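PDB 4PYS: beta-N-acetylhexosaminidase from Bacteroides fragilis, which probably cleaves terminal, non-reducing beta-linked N-acetylhexosamine residues from glycans, as other family 20 glycoside hydrolases do. Local coordinates for residues Y390-T402 / D439-R453. Numbering follows the deposited sequence.
Sequences YLNFPLTPWKGYT and DGVTESMIDRRVFPR
Asp-439 reaches into the type II' turn Trp-398 to Tyr-401, where Gly-400 N donates to OD2 of Asp-439 (3.1 Å) from above the carboxylate plane. Lys-399 runs alongside in the opposite sense, its extended chain ending in a weak bond from NZ to Asp-439 O. Val-441 CG2 then packs on Trp-398 CH2 at 4.0 Å, and selenomethionine Met-445, bent at chi3 (56°), brings its CE to 3.5 Å from Trp-398 CZ2.

Arg-449 supplies the cation-pi contact: its CZ lies 4.5 Å from the centroid of the Trp-398 six-membered ring, with the guanidinium nearly upright on the face and NH2 leading. The opposite face carries Lys-399 CG, so the indole is sandwiched. NE of Arg-449 reaches Asn-392 O through a water, while NH1 bonds to Met-445 O and to Trp-505 O near the C-terminus.

Arg-453 turns at chi3 (-57°) and grips Phe-393 O end-on, NH1 and NH2 each 2.8 Å from that oxygen; NH2 also donates to Arg-449 O, and these bonds set how the guanidinium is turned. Leu-395 CD1 packs on one face, 3.7 Å from Arg-453 CZ, with Leu-391 CD2 more loosely over the other.

Within the catalytic TIM barrel, the contact joins the loop after helix 386-389 to helix 447-450 and the chain on either side of it, with Leu-391, Arg-449 and Val-450 resting on Leu-435 of strand 428-435 and Val-450 also touching helix 146-158.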
ATOM      1  N   TYR A 390      -1.692  -8.602   8.341  1.00 19.28           N
ATOM      2  CA  TYR A 390      -1.105  -7.636   9.273  1.00 20.79           C
ATOM      3  C   TYR A 390       0.297  -8.061   9.694  1.00 21.35           C
ATOM      4  O   TYR A 390       0.475  -8.829  10.643  1.00 20.78           O
ATOM      5  CB  TYR A 390      -1.985  -7.434  10.510  1.00 20.14           C
ATOM      6  CG  TYR A 390      -3.123  -6.458  10.275  1.00 19.21           C
ATOM      7  CD1 TYR A 390      -3.576  -6.174   8.986  1.00 22.22           C
ATOM      8  CD2 TYR A 390      -3.731  -5.811  11.346  1.00 24.09           C
ATOM      9  CE1 TYR A 390      -4.630  -5.260   8.777  1.00 25.08           C
ATOM     10  CE2 TYR A 390      -4.768  -4.910  11.146  1.00 26.04           C
ATOM     11  CZ  TYR A 390      -5.212  -4.641   9.870  1.00 26.72           C
ATOM     12  OH  TYR A 390      -6.243  -3.720   9.705  1.00 25.91           O
ATOM     13  N   LEU A 391       1.289  -7.547   8.979  1.00 18.61           N
ATOM     14  CA  LEU A 391       2.681  -7.946   9.188  1.00 18.30           C
ATOM     15  C   LEU A 391       3.251  -7.445  10.505  1.00 21.75           C
ATOM     16  O   LEU A 391       4.334  -7.870  10.921  1.00 21.79           O
ATOM     17  CB  LEU A 391       3.528  -7.461   8.002  1.00 19.57           C
ATOM     18  CG  LEU A 391       3.060  -8.049   6.672  1.00 21.14           C
ATOM     19  CD1 LEU A 391       3.624  -7.243   5.502  1.00 23.60           C
ATOM     20  CD2 LEU A 391       3.477  -9.507   6.576  1.00 24.89           C
ATOM     21  N   ASN A 392       2.537  -6.533  11.169  1.00 19.30           N
ATOM     22  CA  ASN A 392       2.921  -6.156  12.524  1.00 21.13           C
ATOM     23  C   ASN A 392       2.699  -7.285  13.536  1.00 23.09           C
ATOM     24  O   ASN A 392       3.268  -7.263  14.634  1.00 25.81           O
ATOM     25  CB  ASN A 392       2.189  -4.876  12.972  1.00 23.77           C
ATOM     26  CG  ASN A 392       0.708  -4.932  12.689  1.00 23.96           C
ATOM     27  OD1 ASN A 392       0.291  -4.988  11.527  1.00 24.12           O
ATOM     28  ND2 ASN A 392      -0.104  -4.901  13.746  1.00 24.81           N
ATOM     29  N   PHE A 393       1.876  -8.273  13.191  1.00 23.30           N
ATOM     30  CA  PHE A 393       1.729  -9.431  14.074  1.00 21.11           C
ATOM     31  C   PHE A 393       3.053 -10.181  13.971  1.00 21.41           C
ATOM     32  O   PHE A 393       3.459 -10.568  12.871  1.00 25.26           O
ATOM     33  CB  PHE A 393       0.608 -10.371  13.607  1.00 20.71           C
ATOM     34  CG  PHE A 393      -0.792  -9.847  13.848  1.00 23.55           C
ATOM     35  CD1 PHE A 393      -1.023  -8.501  14.116  1.00 23.39           C
ATOM     36  CD2 PHE A 393      -1.878 -10.715  13.794  1.00 26.36           C
ATOM     37  CE1 PHE A 393      -2.328  -8.026  14.333  1.00 26.86           C
ATOM     38  CE2 PHE A 393      -3.180 -10.256  14.011  1.00 24.11           C
ATOM     39  CZ  PHE A 393      -3.404  -8.907  14.282  1.00 25.75           C
ATOM     40  N   PRO A 394       3.738 -10.373  15.099  1.00 23.34           N
ATOM     41  CA  PRO A 394       5.029 -11.071  15.059  1.00 28.11           C
ATOM     42  C   PRO A 394       4.819 -12.580  14.955  1.00 30.72           C
ATOM     43  O   PRO A 394       3.675 -13.018  14.956  1.00 27.46           O
ATOM     44  CB  PRO A 394       5.661 -10.702  16.401  1.00 28.83           C
ATOM     45  CG  PRO A 394       4.486 -10.460  17.324  1.00 31.88           C
ATOM     46  CD  PRO A 394       3.409  -9.863  16.446  1.00 22.41           C
ATOM     47  N   LEU A 395       5.892 -13.358  14.841  1.00 27.35           N
ATOM     48  CA  LEU A 395       5.753 -14.817  14.782  1.00 28.14           C
ATOM     49  C   LEU A 395       5.622 -15.443  16.171  1.00 31.22           C
ATOM     50  O   LEU A 395       5.129 -16.570  16.304  1.00 27.83           O
ATOM     51  CB  LEU A 395       6.926 -15.455  14.038  1.00 24.72           C
ATOM     52  CG  LEU A 395       6.805 -15.615  12.525  1.00 27.00           C
ATOM     53  CD1 LEU A 395       6.917 -14.264  11.799  1.00 23.86           C
ATOM     54  CD2 LEU A 395       7.859 -16.600  12.034  1.00 24.87           C
ATOM     55  N   THR A 396       6.088 -14.722  17.192  1.00 28.45           N
ATOM     56  CA  THR A 396       5.993 -15.166  18.587  1.00 29.07           C
ATOM     57  C   THR A 396       5.607 -13.930  19.399  1.00 36.57           C
ATOM     58  O   THR A 396       5.830 -12.814  18.941  1.00 32.06           O
ATOM     59  CB  THR A 396       7.332 -15.758  19.093  1.00 36.72           C
ATOM     60  OG1 THR A 396       8.395 -14.823  18.862  1.00 34.72           O
ATOM     61  CG2 THR A 396       7.657 -17.065  18.370  1.00 37.20           C
ATOM     62  N   PRO A 397       5.009 -14.117  20.589  1.00 39.56           N
ATOM     63  CA  PRO A 397       4.465 -12.974  21.338  1.00 38.15           C
ATOM     64  C   PRO A 397       5.474 -11.866  21.652  1.00 35.97           C
ATOM     65  O   PRO A 397       6.642 -12.137  21.939  1.00 34.54           O
ATOM     66  CB  PRO A 397       3.958 -13.619  22.635  1.00 39.02           C
ATOM     67  CG  PRO A 397       3.616 -15.023  22.238  1.00 41.22           C
ATOM     68  CD  PRO A 397       4.664 -15.405  21.225  1.00 40.19           C
ATOM     69  N   TRP A 398       4.999 -10.625  21.608  1.00 37.29           N
ATOM     70  CA  TRP A 398       5.829  -9.455  21.844  1.00 33.46           C
ATOM     71  C   TRP A 398       4.939  -8.308  22.290  1.00 30.72           C
ATOM     72  O   TRP A 398       4.056  -7.882  21.550  1.00 33.02           O
ATOM     73  CB  TRP A 398       6.581  -9.066  20.568  1.00 31.70           C
ATOM     74  CG  TRP A 398       7.378  -7.811  20.728  1.00 35.65           C
ATOM     75  CD1 TRP A 398       8.529  -7.649  21.453  1.00 34.78           C
ATOM     76  CD2 TRP A 398       7.079  -6.536  20.160  1.00 33.29           C
ATOM     77  NE1 TRP A 398       8.966  -6.351  21.354  1.00 35.46           N
ATOM     78  CE2 TRP A 398       8.088  -5.645  20.572  1.00 36.22           C
ATOM     79  CE3 TRP A 398       6.050  -6.060  19.343  1.00 28.83           C
ATOM     80  CZ2 TRP A 398       8.099  -4.300  20.186  1.00 37.95           C
ATOM     81  CZ3 TRP A 398       6.063  -4.721  18.958  1.00 33.03           C
ATOM     82  CH2 TRP A 398       7.081  -3.861  19.380  1.00 33.08           C
ATOM     83  N   LYS A 399       5.167  -7.824  23.506  1.00 33.57           N
ATOM     84  CA  LYS A 399       4.383  -6.723  24.075  1.00 40.11           C
ATOM     85  C   LYS A 399       2.874  -6.955  23.978  1.00 35.17           C
ATOM     86  O   LYS A 399       2.366  -7.944  24.501  1.00 36.83           O
ATOM     87  CB  LYS A 399       4.780  -5.394  23.428  1.00 38.24           C
ATOM     88  CG  LYS A 399       6.261  -5.074  23.608  1.00 43.83           C
ATOM     89  CD  LYS A 399       6.556  -3.619  23.313  1.00 47.00           C
ATOM     90  CE  LYS A 399       8.027  -3.302  23.536  1.00 55.93           C
ATOM     91  NZ  LYS A 399       8.334  -1.876  23.200  1.00 61.79           N
ATOM     92  N   GLY A 400       2.169  -6.054  23.300  1.00 38.49           N
ATOM     93  CA  GLY A 400       0.722  -6.148  23.197  1.00 38.91           C
ATOM     94  C   GLY A 400       0.222  -7.270  22.300  1.00 40.74           C
ATOM     95  O   GLY A 400      -0.972  -7.575  22.292  1.00 35.17           O
ATOM     96  N   TYR A 401       1.125  -7.883  21.539  1.00 33.32           N
ATOM     97  CA  TYR A 401       0.752  -9.010  20.689  1.00 31.01           C
ATOM     98  C   TYR A 401       0.896 -10.343  21.439  1.00 38.40           C
ATOM     99  O   TYR A 401       2.009 -10.826  21.665  1.00 37.56           O
ATOM    100  CB  TYR A 401       1.593  -9.006  19.403  1.00 26.92           C
ATOM    101  CG  TYR A 401       1.432  -7.742  18.593  1.00 30.84           C
ATOM    102  CD1 TYR A 401       0.431  -7.633  17.644  1.00 30.12           C
ATOM    103  CD2 TYR A 401       2.279  -6.653  18.786  1.00 31.82           C
ATOM    104  CE1 TYR A 401       0.276  -6.480  16.903  1.00 28.60           C
ATOM    105  CE2 TYR A 401       2.129  -5.492  18.055  1.00 30.53           C
ATOM    106  CZ  TYR A 401       1.122  -5.407  17.121  1.00 25.42           C
ATOM    107  OH  TYR A 401       0.966  -4.255  16.381  1.00 27.29           O
ATOM    108  N   THR A 402      -0.231 -10.926  21.844  1.00 34.83           N
ATOM    109  CA  THR A 402      -0.215 -12.246  22.475  1.00 35.41           C
ATOM    110  C   THR A 402      -0.184 -13.309  21.385  1.00 35.63           C
ATOM    111  O   THR A 402      -0.110 -12.987  20.204  1.00 32.59           O
ATOM    112  CB  THR A 402      -1.461 -12.490  23.348  1.00 42.08           C
ATOM    113  OG1 THR A 402      -2.635 -12.491  22.524  1.00 45.49           O
ATOM    114  CG2 THR A 402      -1.594 -11.415  24.407  1.00 42.44           C
ATOM    115  N   ASP A 439       3.033  -0.042  19.582  1.00 32.74           N
ATOM    116  CA  ASP A 439       4.009  -0.558  20.550  1.00 35.40           C
ATOM    117  C   ASP A 439       5.449  -0.138  20.252  1.00 36.00           C
ATOM    118  O   ASP A 439       6.389  -0.813  20.670  1.00 33.41           O
ATOM    119  CB  ASP A 439       3.916  -2.090  20.698  1.00 35.96           C
ATOM    120  CG  ASP A 439       2.831  -2.524  21.662  1.00 47.66           C
ATOM    121  OD1 ASP A 439       2.563  -1.787  22.632  1.00 58.66           O
ATOM    122  OD2 ASP A 439       2.263  -3.617  21.459  1.00 52.08           O
ATOM    123  N   GLY A 440       5.622   0.969  19.536  1.00 32.23           N
ATOM    124  CA  GLY A 440       6.947   1.540  19.351  1.00 35.89           C
ATOM    125  C   GLY A 440       7.830   0.832  18.337  1.00 32.82           C
ATOM    126  O   GLY A 440       9.020   0.637  18.584  1.00 32.80           O
ATOM    127  N   VAL A 441       7.253   0.454  17.200  1.00 28.86           N
ATOM    128  CA  VAL A 441       8.029  -0.132  16.109  1.00 29.12           C
ATOM    129  C   VAL A 441       8.786   0.967  15.362  1.00 25.71           C
ATOM    130  O   VAL A 441       8.211   1.698  14.557  1.00 30.75           O
ATOM    131  CB  VAL A 441       7.128  -0.916  15.137  1.00 26.02           C
ATOM    132  CG1 VAL A 441       7.940  -1.451  13.942  1.00 26.36           C
ATOM    133  CG2 VAL A 441       6.439  -2.063  15.873  1.00 26.53           C
ATOM    134  N   THR A 442      10.077   1.088  15.649  1.00 27.20           N
ATOM    135  CA  THR A 442      10.920   2.100  15.032  1.00 25.55           C
ATOM    136  C   THR A 442      11.392   1.584  13.678  1.00 29.27           C
ATOM    137  O   THR A 442      11.112   0.441  13.321  1.00 26.22           O
ATOM    138  CB  THR A 442      12.139   2.393  15.906  1.00 28.76           C
ATOM    139  OG1 THR A 442      12.864   1.174  16.098  1.00 31.26           O
ATOM    140  CG2 THR A 442      11.715   2.941  17.263  1.00 32.48           C
ATOM    141  N   GLU A 443      12.104   2.415  12.925  1.00 26.65           N
ATOM    142  CA  GLU A 443      12.484   2.048  11.553  1.00 33.25           C
ATOM    143  C   GLU A 443      13.321   0.764  11.491  1.00 25.43           C
ATOM    144  O   GLU A 443      13.162  -0.047  10.569  1.00 27.32           O
ATOM    145  CB  GLU A 443      13.272   3.184  10.895  1.00 35.63           C
ATOM    146  CG  GLU A 443      12.464   4.456  10.652  1.00 37.35           C
ATOM    147  CD  GLU A 443      13.226   5.476   9.831  1.00 39.03           C
ATOM    148  OE1 GLU A 443      14.107   5.070   9.044  1.00 37.25           O
ATOM    149  OE2 GLU A 443      12.941   6.681   9.969  1.00 38.18           O
ATOM    150  N   SER A 444      14.221   0.602  12.457  1.00 28.89           N
ATOM    151  CA  SER A 444      15.126  -0.558  12.476  1.00 34.16           C
ATOM    152  C   SER A 444      14.396  -1.873  12.752  1.00 35.73           C
ATOM    153  O   SER A 444      14.986  -2.960  12.643  1.00 28.21           O
ATOM    154  CB  SER A 444      16.211  -0.359  13.526  1.00 33.37           C
ATOM    155  OG  SER A 444      15.644  -0.314  14.825  1.00 36.69           O
HETATM  156  N   MSE A 445      13.119  -1.769  13.118  1.00 27.82           N
HETATM  157  CA  MSE A 445      12.311  -2.933  13.506  1.00 24.28           C
HETATM  158  C   MSE A 445      11.347  -3.364  12.421  1.00 23.67           C
HETATM  159  O   MSE A 445      10.659  -4.388  12.545  1.00 23.34           O
HETATM  160  CB  MSE A 445      11.543  -2.628  14.798  1.00 25.26           C
HETATM  161  CG  MSE A 445      12.428  -2.508  16.003  1.00 27.59           C
HETATM  162 SE   MSE A 445      11.498  -1.709  17.517  0.67 33.74          SE
HETATM  163  CE  MSE A 445      10.049  -2.921  17.638  1.00 28.88           C
ATOM    164  N   ILE A 446      11.295  -2.604  11.334  1.00 22.19           N
ATOM    165  CA  ILE A 446      10.296  -2.877  10.307  1.00 21.60           C
ATOM    166  C   ILE A 446      10.580  -4.130   9.466  1.00 21.89           C
ATOM    167  O   ILE A 446       9.705  -4.986   9.323  1.00 19.01           O
ATOM    168  CB  ILE A 446      10.082  -1.660   9.390  1.00 18.38           C
ATOM    169  CG1 ILE A 446       9.559  -0.473  10.209  1.00 23.97           C
ATOM    170  CG2 ILE A 446       9.116  -2.001   8.264  1.00 18.85           C
ATOM    171  CD1 ILE A 446       9.441   0.845   9.426  1.00 26.81           C
ATOM    172  N   ASP A 447      11.782  -4.241   8.903  1.00 25.06           N
ATOM    173  CA  ASP A 447      12.055  -5.325   7.947  1.00 21.21           C
ATOM    174  C   ASP A 447      11.844  -6.730   8.525  1.00 24.63           C
ATOM    175  O   ASP A 447      11.366  -7.618   7.822  1.00 22.91           O
ATOM    176  CB  ASP A 447      13.486  -5.227   7.401  1.00 25.50           C
ATOM    177  CG  ASP A 447      13.643  -4.147   6.350  1.00 30.18           C
ATOM    178  OD1 ASP A 447      12.618  -3.591   5.900  1.00 27.06           O
ATOM    179  OD2 ASP A 447      14.801  -3.851   5.977  1.00 29.01           O
ATOM    180  N   ARG A 448      12.187  -6.937   9.794  1.00 24.72           N
ATOM    181  CA  ARG A 448      12.104  -8.292  10.356  1.00 22.47           C
ATOM    182  C   ARG A 448      10.656  -8.744  10.511  1.00 22.30           C
ATOM    183  O   ARG A 448      10.376  -9.938  10.639  1.00 24.05           O
ATOM    184  CB  ARG A 448      12.844  -8.382  11.691  1.00 25.40           C
ATOM    185  CG  ARG A 448      12.119  -7.722  12.847  1.00 26.73           C
ATOM    186  CD  ARG A 448      13.024  -7.615  14.050  1.00 27.35           C
ATOM    187  NE  ARG A 448      13.891  -6.438  13.981  1.00 28.65           N
ATOM    188  CZ  ARG A 448      14.620  -5.993  14.996  1.00 31.14           C
ATOM    189  NH1 ARG A 448      14.601  -6.638  16.152  1.00 30.45           N
ATOM    190  NH2 ARG A 448      15.365  -4.901  14.861  1.00 29.75           N
ATOM    191  N   ARG A 449       9.729  -7.786  10.470  1.00 20.38           N
ATOM    192  CA  ARG A 449       8.298  -8.085  10.469  1.00 21.55           C
ATOM    193  C   ARG A 449       7.766  -8.250   9.043  1.00 20.03           C
ATOM    194  O   ARG A 449       6.956  -9.136   8.750  1.00 18.17           O
ATOM    195  CB  ARG A 449       7.539  -6.930  11.149  1.00 21.70           C
ATOM    196  CG  ARG A 449       7.664  -6.902  12.663  1.00 22.69           C
ATOM    197  CD  ARG A 449       7.476  -5.471  13.191  1.00 22.47           C
ATOM    198  NE  ARG A 449       7.372  -5.475  14.647  1.00 24.74           N
ATOM    199  CZ  ARG A 449       8.399  -5.647  15.470  1.00 27.48           C
ATOM    200  NH1 ARG A 449       9.629  -5.810  14.991  1.00 26.22           N
ATOM    201  NH2 ARG A 449       8.197  -5.652  16.780  1.00 28.57           N
ATOM    202  N   VAL A 450       8.219  -7.381   8.152  1.00 16.73           N
ATOM    203  CA  VAL A 450       7.711  -7.360   6.787  1.00 17.13           C
ATOM    204  C   VAL A 450       8.169  -8.572   5.968  1.00 20.14           C
ATOM    205  O   VAL A 450       7.354  -9.193   5.277  1.00 17.46           O
ATOM    206  CB  VAL A 450       8.099  -6.057   6.093  1.00 17.42           C
ATOM    207  CG1 VAL A 450       7.728  -6.103   4.611  1.00 17.69           C
ATOM    208  CG2 VAL A 450       7.392  -4.873   6.783  1.00 18.04           C
ATOM    209  N   PHE A 451       9.459  -8.907   6.056  1.00 20.25           N
ATOM    210  CA  PHE A 451      10.029 -10.040   5.299  1.00 19.42           C
ATOM    211  C   PHE A 451      10.279 -11.244   6.185  1.00 18.30           C
ATOM    212  O   PHE A 451      10.797 -11.094   7.286  1.00 19.54           O
ATOM    213  CB  PHE A 451      11.367  -9.624   4.676  1.00 19.62           C
ATOM    214  CG  PHE A 451      11.218  -8.660   3.535  1.00 25.16           C
ATOM    215  CD1 PHE A 451      11.183  -7.294   3.770  1.00 31.86           C
ATOM    216  CD2 PHE A 451      11.086  -9.128   2.234  1.00 27.77           C
ATOM    217  CE1 PHE A 451      11.026  -6.402   2.716  1.00 26.87           C
ATOM    218  CE2 PHE A 451      10.930  -8.244   1.177  1.00 31.18           C
ATOM    219  CZ  PHE A 451      10.904  -6.884   1.429  1.00 22.96           C
ATOM    220  N   PRO A 452      10.008 -12.461   5.677  1.00 17.95           N
ATOM    221  CA  PRO A 452       9.600 -12.784   4.307  1.00 16.02           C
ATOM    222  C   PRO A 452       8.097 -12.862   4.087  1.00 18.36           C
ATOM    223  O   PRO A 452       7.701 -13.167   2.981  1.00 16.56           O
ATOM    224  CB  PRO A 452      10.183 -14.196   4.104  1.00 20.75           C
ATOM    225  CG  PRO A 452      10.105 -14.802   5.478  1.00 19.84           C
ATOM    226  CD  PRO A 452      10.408 -13.663   6.439  1.00 20.19           C
ATOM    227  N   ARG A 453       7.268 -12.614   5.091  1.00 18.91           N
ATOM    228  CA  ARG A 453       5.840 -12.865   4.889  1.00 18.72           C
ATOM    229  C   ARG A 453       5.198 -12.005   3.803  1.00 19.67           C
ATOM    230  O   ARG A 453       4.233 -12.425   3.159  1.00 16.66           O
ATOM    231  CB  ARG A 453       5.079 -12.773   6.210  1.00 20.22           C
ATOM    232  CG  ARG A 453       5.442 -13.909   7.180  1.00 19.41           C
ATOM    233  CD  ARG A 453       4.827 -13.698   8.566  1.00 21.57           C
ATOM    234  NE  ARG A 453       5.251 -12.412   9.122  1.00 19.78           N
ATOM    235  CZ  ARG A 453       4.710 -11.834  10.187  1.00 21.41           C
ATOM    236  NH1 ARG A 453       3.720 -12.428  10.843  1.00 21.51           N
ATOM    237  NH2 ARG A 453       5.160 -10.649  10.593  1.00 19.23           N
TER
HETATM  238  O   HOH W   1       4.877  -5.253  15.660  1.00 25.05           O